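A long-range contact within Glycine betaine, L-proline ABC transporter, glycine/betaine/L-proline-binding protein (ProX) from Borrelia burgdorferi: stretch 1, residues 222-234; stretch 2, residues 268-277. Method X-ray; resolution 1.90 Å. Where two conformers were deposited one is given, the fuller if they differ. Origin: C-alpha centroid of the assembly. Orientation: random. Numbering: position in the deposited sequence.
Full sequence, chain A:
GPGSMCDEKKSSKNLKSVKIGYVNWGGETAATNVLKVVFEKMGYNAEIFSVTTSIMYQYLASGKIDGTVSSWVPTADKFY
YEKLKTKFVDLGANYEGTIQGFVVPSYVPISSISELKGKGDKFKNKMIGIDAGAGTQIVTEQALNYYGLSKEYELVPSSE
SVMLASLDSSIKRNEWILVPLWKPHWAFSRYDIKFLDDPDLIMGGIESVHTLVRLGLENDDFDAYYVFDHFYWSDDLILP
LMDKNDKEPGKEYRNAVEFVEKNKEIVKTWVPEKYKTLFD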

ATOM      1  N   PHE A 222     -21.645   1.181  14.821  1.00 30.07           N
ATOM      2  CA  PHE A 222     -20.594   1.726  15.628  1.00 29.41           C
ATOM      3  C   PHE A 222     -19.476   0.743  15.932  1.00 28.02           C
ATOM      4  O   PHE A 222     -18.317   1.157  16.061  1.00 26.90           O
ATOM      5  CB  PHE A 222     -21.135   2.341  16.942  1.00 31.24           C
ATOM      6  CG  PHE A 222     -20.079   3.092  17.696  1.00 31.08           C
ATOM      7  CD1 PHE A 222     -19.417   4.150  17.093  1.00 30.43           C
ATOM      8  CD2 PHE A 222     -19.684   2.696  18.968  1.00 31.82           C
ATOM      9  CE1 PHE A 222     -18.392   4.834  17.759  1.00 30.43           C
ATOM     10  CE2 PHE A 222     -18.697   3.388  19.655  1.00 31.43           C
ATOM     11  CZ  PHE A 222     -18.048   4.453  19.054  1.00 31.32           C
ATOM     12  N   ASP A 223     -19.808  -0.540  16.083  1.00 27.95           N
ATOM     13  CA  ASP A 223     -18.783  -1.564  16.291  1.00 27.14           C
ATOM     14  C   ASP A 223     -17.801  -1.651  15.114  1.00 24.65           C
ATOM     15  O   ASP A 223     -16.565  -1.777  15.337  1.00 23.92           O
ATOM     16  CB  ASP A 223     -19.427  -2.920  16.561  1.00 28.68           C
ATOM     17  CG  ASP A 223     -20.114  -2.980  17.926  1.00 31.33           C
ATOM     18  OD1 ASP A 223     -19.864  -2.115  18.788  1.00 31.84           O
ATOM     19  OD2 ASP A 223     -20.901  -3.900  18.117  1.00 32.56           O
ATOM     20  N   ALA A 224     -18.326  -1.583  13.880  1.00 23.64           N
ATOM     21  CA  ALA A 224     -17.460  -1.633  12.688  1.00 22.04           C
ATOM     22  C   ALA A 224     -16.641  -0.357  12.591  1.00 21.16           C
ATOM     23  O   ALA A 224     -15.453  -0.418  12.314  1.00 19.90           O
ATOM     24  CB  ALA A 224     -18.232  -1.862  11.383  1.00 21.95           C
ATOM     25  N   TYR A 225     -17.280   0.790  12.830  1.00 22.02           N
ATOM     26  CA  TYR A 225     -16.571   2.077  12.913  1.00 21.34           C
ATOM     27  C   TYR A 225     -15.412   2.029  13.903  1.00 20.63           C
ATOM     28  O   TYR A 225     -14.296   2.462  13.584  1.00 19.46           O
ATOM     29  CB  TYR A 225     -17.553   3.185  13.295  1.00 22.98           C
ATOM     30  CG  TYR A 225     -16.931   4.554  13.395  1.00 22.88           C
ATOM     31  CD1 TYR A 225     -16.327   4.980  14.579  1.00 23.58           C
ATOM     32  CD2 TYR A 225     -16.918   5.415  12.300  1.00 22.88           C
ATOM     33  CE1 TYR A 225     -15.731   6.245  14.675  1.00 23.90           C
ATOM     34  CE2 TYR A 225     -16.341   6.683  12.387  1.00 22.93           C
ATOM     35  CZ  TYR A 225     -15.754   7.099  13.578  1.00 23.50           C
ATOM     36  OH  TYR A 225     -15.150   8.354  13.687  1.00 24.15           O
ATOM     37  N   TYR A 226     -15.673   1.487  15.090  1.00 21.19           N
ATOM     38  CA  TYR A 226     -14.671   1.401  16.149  1.00 21.09           C
ATOM     39  C   TYR A 226     -13.443   0.625  15.680  1.00 19.58           C
ATOM     40  O   TYR A 226     -12.327   1.074  15.900  1.00 19.17           O
ATOM     41  CB  TYR A 226     -15.303   0.754  17.398  1.00 22.78           C
ATOM     42  CG  TYR A 226     -14.408   0.646  18.613  1.00 23.36           C
ATOM     43  CD1 TYR A 226     -13.327  -0.249  18.629  1.00 22.66           C
ATOM     44  CD2 TYR A 226     -14.659   1.425  19.775  1.00 25.11           C
ATOM     45  CE1 TYR A 226     -12.511  -0.357  19.739  1.00 23.28           C
ATOM     46  CE2 TYR A 226     -13.862   1.309  20.898  1.00 25.49           C
ATOM     47  CZ  TYR A 226     -12.811   0.409  20.879  1.00 24.82           C
ATOM     48  OH  TYR A 226     -12.002   0.327  21.993  1.00 25.95           O
ATOM     49  N   VAL A 227     -13.635  -0.515  14.998  1.00 18.85           N
ATOM     50  CA  VAL A 227     -12.492  -1.286  14.515  1.00 17.76           C
ATOM     51  C   VAL A 227     -11.686  -0.475  13.479  1.00 16.80           C
ATOM     52  O   VAL A 227     -10.452  -0.382  13.573  1.00 15.98           O
ATOM     53  CB  VAL A 227     -12.921  -2.640  13.928  1.00 17.59           C
ATOM     54  CG1 VAL A 227     -11.727  -3.386  13.375  1.00 16.79           C
ATOM     55  CG2 VAL A 227     -13.638  -3.463  14.999  1.00 18.93           C
ATOM     56  N   PHE A 228     -12.367   0.120  12.497  1.00 17.00           N
ATOM     57  CA  PHE A 228     -11.666   0.983  11.546  1.00 16.57           C
ATOM     58  C   PHE A 228     -10.903   2.116  12.265  1.00 17.00           C
ATOM     59  O   PHE A 228      -9.765   2.480  11.875  1.00 16.12           O
ATOM     60  CB  PHE A 228     -12.633   1.574  10.498  1.00 17.15           C
ATOM     61  CG  PHE A 228     -13.083   0.582   9.420  1.00 17.34           C
ATOM     62  CD1 PHE A 228     -12.158  -0.001   8.548  1.00 16.76           C
ATOM     63  CD2 PHE A 228     -14.425   0.272   9.258  1.00 18.29           C
ATOM     64  CE1 PHE A 228     -12.567  -0.889   7.543  1.00 17.05           C
ATOM     65  CE2 PHE A 228     -14.848  -0.632   8.260  1.00 18.65           C
ATOM     66  CZ  PHE A 228     -13.918  -1.196   7.390  1.00 17.51           C
ATOM     67  N   ASP A 229     -11.522   2.658  13.310  1.00 18.19           N
ATOM     68  CA  ASP A 229     -10.947   3.803  14.033  1.00 19.15           C
ATOM     69  C   ASP A 229      -9.734   3.397  14.898  1.00 19.02           C
ATOM     70  O   ASP A 229      -8.854   4.224  15.155  1.00 20.56           O
ATOM     71  CB  ASP A 229     -12.058   4.439  14.889  1.00 20.39           C
ATOM     72  CG  ASP A 229     -11.716   5.843  15.380  1.00 21.28           C
ATOM     73  OD1 ASP A 229     -10.969   6.611  14.733  1.00 20.99           O
ATOM     74  OD2 ASP A 229     -12.213   6.173  16.449  1.00 22.70           O
ATOM     75  N   HIS A 230      -9.659   2.131  15.312  1.00 18.71           N
ATOM     76  CA  HIS A 230      -8.602   1.656  16.198  1.00 18.23           C
ATOM     77  C   HIS A 230      -7.528   0.834  15.547  1.00 16.81           C
ATOM     78  O   HIS A 230      -6.482   0.619  16.143  1.00 16.87           O
ATOM     79  CB  HIS A 230      -9.198   0.881  17.411  1.00 19.43           C
ATOM     80  CG  HIS A 230      -9.937   1.768  18.390  1.00 21.10           C
ATOM     81  ND1 HIS A 230     -11.199   2.195  18.170  1.00 21.60           N
ATOM     82  CD2 HIS A 230      -9.545   2.303  19.627  1.00 21.92           C
ATOM     83  CE1 HIS A 230     -11.588   2.967  19.222  1.00 23.43           C
ATOM     84  NE2 HIS A 230     -10.572   3.024  20.097  1.00 23.40           N
ATOM     85  N   PHE A 231      -7.731   0.380  14.307  1.00 16.14           N
ATOM     86  CA  PHE A 231      -6.722  -0.422  13.614  1.00 14.87           C
ATOM     87  C   PHE A 231      -5.408   0.380  13.465  1.00 14.59           C
ATOM     88  O   PHE A 231      -5.409   1.455  12.883  1.00 14.90           O
ATOM     89  CB  PHE A 231      -7.242  -0.824  12.239  1.00 14.21           C
ATOM     90  CG  PHE A 231      -6.208  -1.493  11.369  1.00 13.31           C
ATOM     91  CD1 PHE A 231      -5.639  -2.690  11.764  1.00 13.31           C
ATOM     92  CD2 PHE A 231      -5.808  -0.911  10.161  1.00 12.62           C
ATOM     93  CE1 PHE A 231      -4.675  -3.308  10.952  1.00 13.01           C
ATOM     94  CE2 PHE A 231      -4.835  -1.524   9.335  1.00 12.06           C
ATOM     95  CZ  PHE A 231      -4.278  -2.711   9.734  1.00 12.00           C
ATOM     96  N   TYR A 232      -4.304  -0.190  13.925  1.00 14.18           N
ATOM     97  CA  TYR A 232      -3.005   0.475  13.831  1.00 14.02           C
ATOM     98  C   TYR A 232      -1.950  -0.614  13.917  1.00 13.71           C
ATOM     99  O   TYR A 232      -2.059  -1.530  14.754  1.00 13.68           O
ATOM    100  CB  TYR A 232      -2.794   1.486  15.002  1.00 14.70           C
ATOM    101  CG  TYR A 232      -1.550   2.300  14.778  1.00 14.65           C
ATOM    102  CD1 TYR A 232      -0.286   1.835  15.217  1.00 14.72           C
ATOM    103  CD2 TYR A 232      -1.621   3.474  14.028  1.00 14.53           C
ATOM    104  CE1 TYR A 232       0.869   2.580  14.955  1.00 14.85           C
ATOM    105  CE2 TYR A 232      -0.506   4.215  13.747  1.00 14.61           C
ATOM    106  CZ  TYR A 232       0.727   3.774  14.213  1.00 14.97           C
ATOM    107  OH  TYR A 232       1.790   4.558  13.870  1.00 15.59           O
ATOM    108  N   TRP A 233      -0.933  -0.528  13.077  1.00 13.11           N
ATOM    109  CA  TRP A 233       0.200  -1.438  13.265  1.00 13.93           C
ATOM    110  C   TRP A 233       1.489  -0.879  12.715  1.00 14.39           C
ATOM    111  O   TRP A 233       1.491   0.222  12.131  1.00 14.04           O
ATOM    112  CB  TRP A 233      -0.133  -2.830  12.697  1.00 13.39           C
ATOM    113  CG  TRP A 233      -0.397  -2.904  11.207  1.00 12.91           C
ATOM    114  CD1 TRP A 233      -0.530  -1.866  10.277  1.00 12.42           C
ATOM    115  CD2 TRP A 233      -0.529  -4.138  10.436  1.00 12.76           C
ATOM    116  NE1 TRP A 233      -0.753  -2.383   9.013  1.00 12.33           N
ATOM    117  CE2 TRP A 233      -0.727  -3.749   9.051  1.00 12.17           C
ATOM    118  CE3 TRP A 233      -0.501  -5.503  10.772  1.00 13.88           C
ATOM    119  CZ2 TRP A 233      -0.875  -4.693   8.032  1.00 12.32           C
ATOM    120  CZ3 TRP A 233      -0.661  -6.449   9.751  1.00 13.45           C
ATOM    121  CH2 TRP A 233      -0.852  -6.049   8.412  1.00 13.07           C
ATOM    122  N   SER A 234       2.565  -1.674  12.867  1.00 14.99           N
ATOM    123  CA  SER A 234       3.932  -1.211  12.646  0.50 14.83           C
ATOM    124  C   SER A 234       4.761  -2.267  11.916  1.00 15.04           C
ATOM    125  O   SER A 234       4.328  -3.401  11.751  1.00 13.95           O
ATOM    126  CB  SER A 234       4.589  -0.863  13.995  0.50 15.65           C
ATOM    127  OG  SER A 234       3.748  -0.027  14.751  0.50 15.28           O
TER
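Stretch 2, residues 268-277: KTWVPEKYKT

Stretch 2 lies as an irregular strap along one side of the helix 222-230 and the loop that follows it. It opens with a type I beta turn from Lys268 to Val271, closed by Val271 N to Lys268 O at 3.2 Å, and then extends through Val271 and Pro272. It runs against the helix direction: Trp270 lies by His230 near the helix end, their CA atoms 4.7 Å apart, and Pro272 lies by Asp223, about two turns earlier in the helix, CA to CA 6.7 Å. The two segments together bury 575 Å², and Trp270 contributes the largest share.

The aromatic packing is centred on that indole, with chi1 m and chi2 -27°. The helix ends here: Phe231 is the first residue to leave helical phi/psi, and its backbone turns across Trp270, placing Phe231 CA 3.9 Å from the centroid of the five-membered ring, over the face. The Phe231 side chain, chi1 t, then presents its edge to the six-membered ring, with centroids 4.9 Å apart, planes at 80°, and CE1 3.7 Å from Trp270 CH2. The rule here is that the residue leaving a helix can cover both rings of one indole, with its CA on one and its side chain on the other.

A second apolar patch forms one helical turn before His230. Pro272 CG sits over one face of the Tyr226 ring, 4.0 Å from its centroid, and Tyr226 CD1 meets Pro272 CD at 3.6 Å. Val227 fills in beside it, CG2 lying 4.3 Å from Pro272 CD and 4.4 Å from Val271 CG1.

Polar contacts within this packing are modest. Trp270 NE1 gives a weak hydrogen bond to Tyr232 O at 3.1 Å, bent to 127°. Trp270 O is buried without a conventional partner, but Val227 CA approaches it at 3.3 Å in a nearly linear CA-H...O contact.

Charge gathers around Asp223. Asp223, chi1 m, points toward stretch 2, and its OD2 accepts a hydrogen bond from Tyr275 OH at 2.6 Å. The same OD2 forms a salt bridge with Lys274 NZ at 3.3 Å, its hydrogen bond weak, so one carboxylate oxygen anchors two side chains.

Water completes the join at the Tyr226 hydroxyl. Water 1 lies 2.5 Å from Tyr226 OH, donates to Thr269 O and accepts from Lys276 NZ; water 2 links Tyr226 OH to Glu273 N. Lys276 NZ also donates to Lys268 O and Val271 O, tying both end residues of the turn to a side chain later in the same stretch.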

ATOM      1  N   LYS A 268      -6.707  -7.320  20.112  1.00 25.44           N
ATOM      2  CA  LYS A 268      -7.608  -6.881  21.162  1.00 26.47           C
ATOM      3  C   LYS A 268      -7.753  -5.377  21.251  1.00 25.26           C
ATOM      4  O   LYS A 268      -8.844  -4.884  21.485  1.00 25.76           O
ATOM      5  CB  LYS A 268      -7.201  -7.451  22.528  1.00 28.67           C
ATOM      6  CG  LYS A 268      -7.648  -8.881  22.756  1.00 30.35           C
ATOM      7  CD  LYS A 268      -7.409  -9.214  24.223  1.00 33.50           C
ATOM      8  CE  LYS A 268      -7.413 -10.712  24.417  1.00 35.44           C
ATOM      9  NZ  LYS A 268      -6.946 -10.995  25.805  1.00 36.62           N
ATOM     10  N   THR A 269      -6.663  -4.651  21.081  1.00 24.35           N
ATOM     11  CA  THR A 269      -6.735  -3.196  21.132  1.00 24.60           C
ATOM     12  C   THR A 269      -7.599  -2.579  20.034  1.00 23.15           C
ATOM     13  O   THR A 269      -7.986  -1.411  20.127  1.00 23.70           O
ATOM     14  CB  THR A 269      -5.344  -2.500  21.159  1.00 24.36           C
ATOM     15  OG1 THR A 269      -4.718  -2.556  19.871  1.00 23.11           O
ATOM     16  CG2 THR A 269      -4.443  -3.092  22.253  1.00 25.66           C
ATOM     17  N   TRP A 270      -7.915  -3.348  18.991  1.00 21.58           N
ATOM     18  CA  TRP A 270      -8.641  -2.748  17.880  1.00 20.47           C
ATOM     19  C   TRP A 270     -10.126  -2.893  18.024  1.00 21.33           C
ATOM     20  O   TRP A 270     -10.891  -2.343  17.199  1.00 20.97           O
ATOM     21  CB  TRP A 270      -8.212  -3.334  16.536  1.00 18.60           C
ATOM     22  CG  TRP A 270      -6.714  -3.307  16.245  1.00 17.52           C
ATOM     23  CD1 TRP A 270      -5.734  -2.425  16.714  1.00 17.42           C
ATOM     24  CD2 TRP A 270      -6.031  -4.212  15.333  1.00 16.65           C
ATOM     25  NE1 TRP A 270      -4.493  -2.747  16.164  1.00 16.62           N
ATOM     26  CE2 TRP A 270      -4.628  -3.834  15.334  1.00 16.27           C
ATOM     27  CE3 TRP A 270      -6.453  -5.314  14.531  1.00 16.04           C
ATOM     28  CZ2 TRP A 270      -3.687  -4.532  14.577  1.00 15.61           C
ATOM     29  CZ3 TRP A 270      -5.503  -5.968  13.757  1.00 15.38           C
ATOM     30  CH2 TRP A 270      -4.155  -5.584  13.774  1.00 15.15           C
ATOM     31  N   VAL A 271     -10.551  -3.677  19.026  1.00 22.68           N
ATOM     32  CA  VAL A 271     -11.956  -4.103  19.075  1.00 23.75           C
ATOM     33  C   VAL A 271     -12.661  -3.559  20.326  1.00 25.90           C
ATOM     34  O   VAL A 271     -12.007  -3.332  21.354  1.00 26.52           O
ATOM     35  CB  VAL A 271     -12.162  -5.657  18.919  1.00 23.91           C
ATOM     36  CG1 VAL A 271     -11.497  -6.211  17.666  1.00 22.38           C
ATOM     37  CG2 VAL A 271     -11.764  -6.461  20.171  1.00 24.83           C
ATOM     38  N   PRO A 272     -13.995  -3.361  20.252  1.00 27.16           N
ATOM     39  CA  PRO A 272     -14.702  -2.883  21.449  1.00 29.51           C
ATOM     40  C   PRO A 272     -14.559  -3.871  22.608  1.00 31.37           C
ATOM     41  O   PRO A 272     -14.419  -5.085  22.395  1.00 30.51           O
ATOM     42  CB  PRO A 272     -16.178  -2.815  20.975  1.00 29.87           C
ATOM     43  CG  PRO A 272     -16.066  -2.597  19.495  1.00 27.77           C
ATOM     44  CD  PRO A 272     -14.909  -3.471  19.101  1.00 26.57           C
ATOM     45  N   GLU A 273     -14.614  -3.333  23.822  1.00 33.91           N
ATOM     46  CA  GLU A 273     -14.488  -4.092  25.066  1.00 36.64           C
ATOM     47  C   GLU A 273     -15.249  -5.417  25.042  1.00 37.08           C
ATOM     48  O   GLU A 273     -14.694  -6.479  25.324  1.00 36.84           O
ATOM     49  CB  GLU A 273     -14.988  -3.204  26.230  1.00 39.46           C
ATOM     50  CG  GLU A 273     -14.872  -3.830  27.605  1.00 43.26           C
ATOM     51  CD  GLU A 273     -13.456  -4.245  27.937  1.00 44.09           C
ATOM     52  OE1 GLU A 273     -12.505  -3.519  27.590  1.00 44.36           O
ATOM     53  OE2 GLU A 273     -13.305  -5.308  28.563  1.00 48.14           O
ATOM     54  N   LYS A 274     -16.538  -5.305  24.722  1.00 38.83           N
ATOM     55  CA  LYS A 274     -17.493  -6.389  24.491  1.00 40.22           C
ATOM     56  C   LYS A 274     -16.912  -7.642  23.784  1.00 37.79           C
ATOM     57  O   LYS A 274     -17.286  -8.766  24.098  1.00 36.89           O
ATOM     58  CB  LYS A 274     -18.511  -5.785  23.536  1.00 42.41           C
ATOM     59  CG  LYS A 274     -19.979  -5.997  23.744  1.00 44.49           C
ATOM     60  CD  LYS A 274     -20.591  -5.737  22.371  1.00 44.87           C
ATOM     61  CE  LYS A 274     -21.863  -4.899  22.432  1.00 47.51           C
ATOM     62  NZ  LYS A 274     -22.214  -4.463  21.045  1.00 47.59           N
ATOM     63  N   TYR A 275     -16.039  -7.428  22.802  1.00 34.13           N
ATOM     64  CA  TYR A 275     -15.536  -8.492  21.901  1.00 33.10           C
ATOM     65  C   TYR A 275     -14.147  -9.028  22.237  1.00 32.45           C
ATOM     66  O   TYR A 275     -13.691  -9.993  21.604  1.00 31.07           O
ATOM     67  CB  TYR A 275     -15.427  -7.959  20.460  1.00 30.89           C
ATOM     68  CG  TYR A 275     -16.730  -7.558  19.836  1.00 31.53           C
ATOM     69  CD1 TYR A 275     -17.522  -8.497  19.183  1.00 32.08           C
ATOM     70  CD2 TYR A 275     -17.187  -6.249  19.920  1.00 31.95           C
ATOM     71  CE1 TYR A 275     -18.729  -8.137  18.604  1.00 33.36           C
ATOM     72  CE2 TYR A 275     -18.395  -5.870  19.357  1.00 32.64           C
ATOM     73  CZ  TYR A 275     -19.152  -6.806  18.685  1.00 34.07           C
ATOM     74  OH  TYR A 275     -20.361  -6.442  18.119  1.00 35.21           O
ATOM     75  N   LYS A 276     -13.465  -8.398  23.193  1.00 32.72           N
ATOM     76  CA  LYS A 276     -12.036  -8.643  23.374  1.00 33.11           C
ATOM     77  C   LYS A 276     -11.762 -10.103  23.724  1.00 34.00           C
ATOM     78  O   LYS A 276     -10.798 -10.691  23.222  1.00 33.69           O
ATOM     79  CB  LYS A 276     -11.385  -7.690  24.398  1.00 33.53           C
ATOM     80  CG  LYS A 276     -11.494  -6.219  24.053  1.00 33.31           C
ATOM     81  CD  LYS A 276     -10.545  -5.347  24.904  1.00 34.05           C
ATOM     82  CE  LYS A 276     -10.774  -3.857  24.689  1.00 33.22           C
ATOM     83  NZ  LYS A 276     -10.063  -3.293  23.502  1.00 32.86           N
ATOM     84  N   THR A 277     -12.621 -10.714  24.530  1.00 35.97           N
ATOM     85  CA  THR A 277     -12.377 -12.099  24.925  1.00 37.48           C
ATOM     86  C   THR A 277     -12.566 -13.121  23.799  1.00 37.11           C
ATOM     87  O   THR A 277     -12.035 -14.230  23.901  1.00 37.81           O
ATOM     88  CB  THR A 277     -13.151 -12.523  26.181  1.00 40.11           C
ATOM     89  OG1 THR A 277     -14.558 -12.505  25.918  1.00 40.88           O
ATOM     90  CG2 THR A 277     -12.829 -11.593  27.297  1.00 41.85           C
TER
HETATM   91  O   HOH W   1      -9.829  -0.857  22.077  1.00 29.92           O
HETATM   92  O   HOH W   2     -13.702  -0.483  24.441  1.00 39.51           O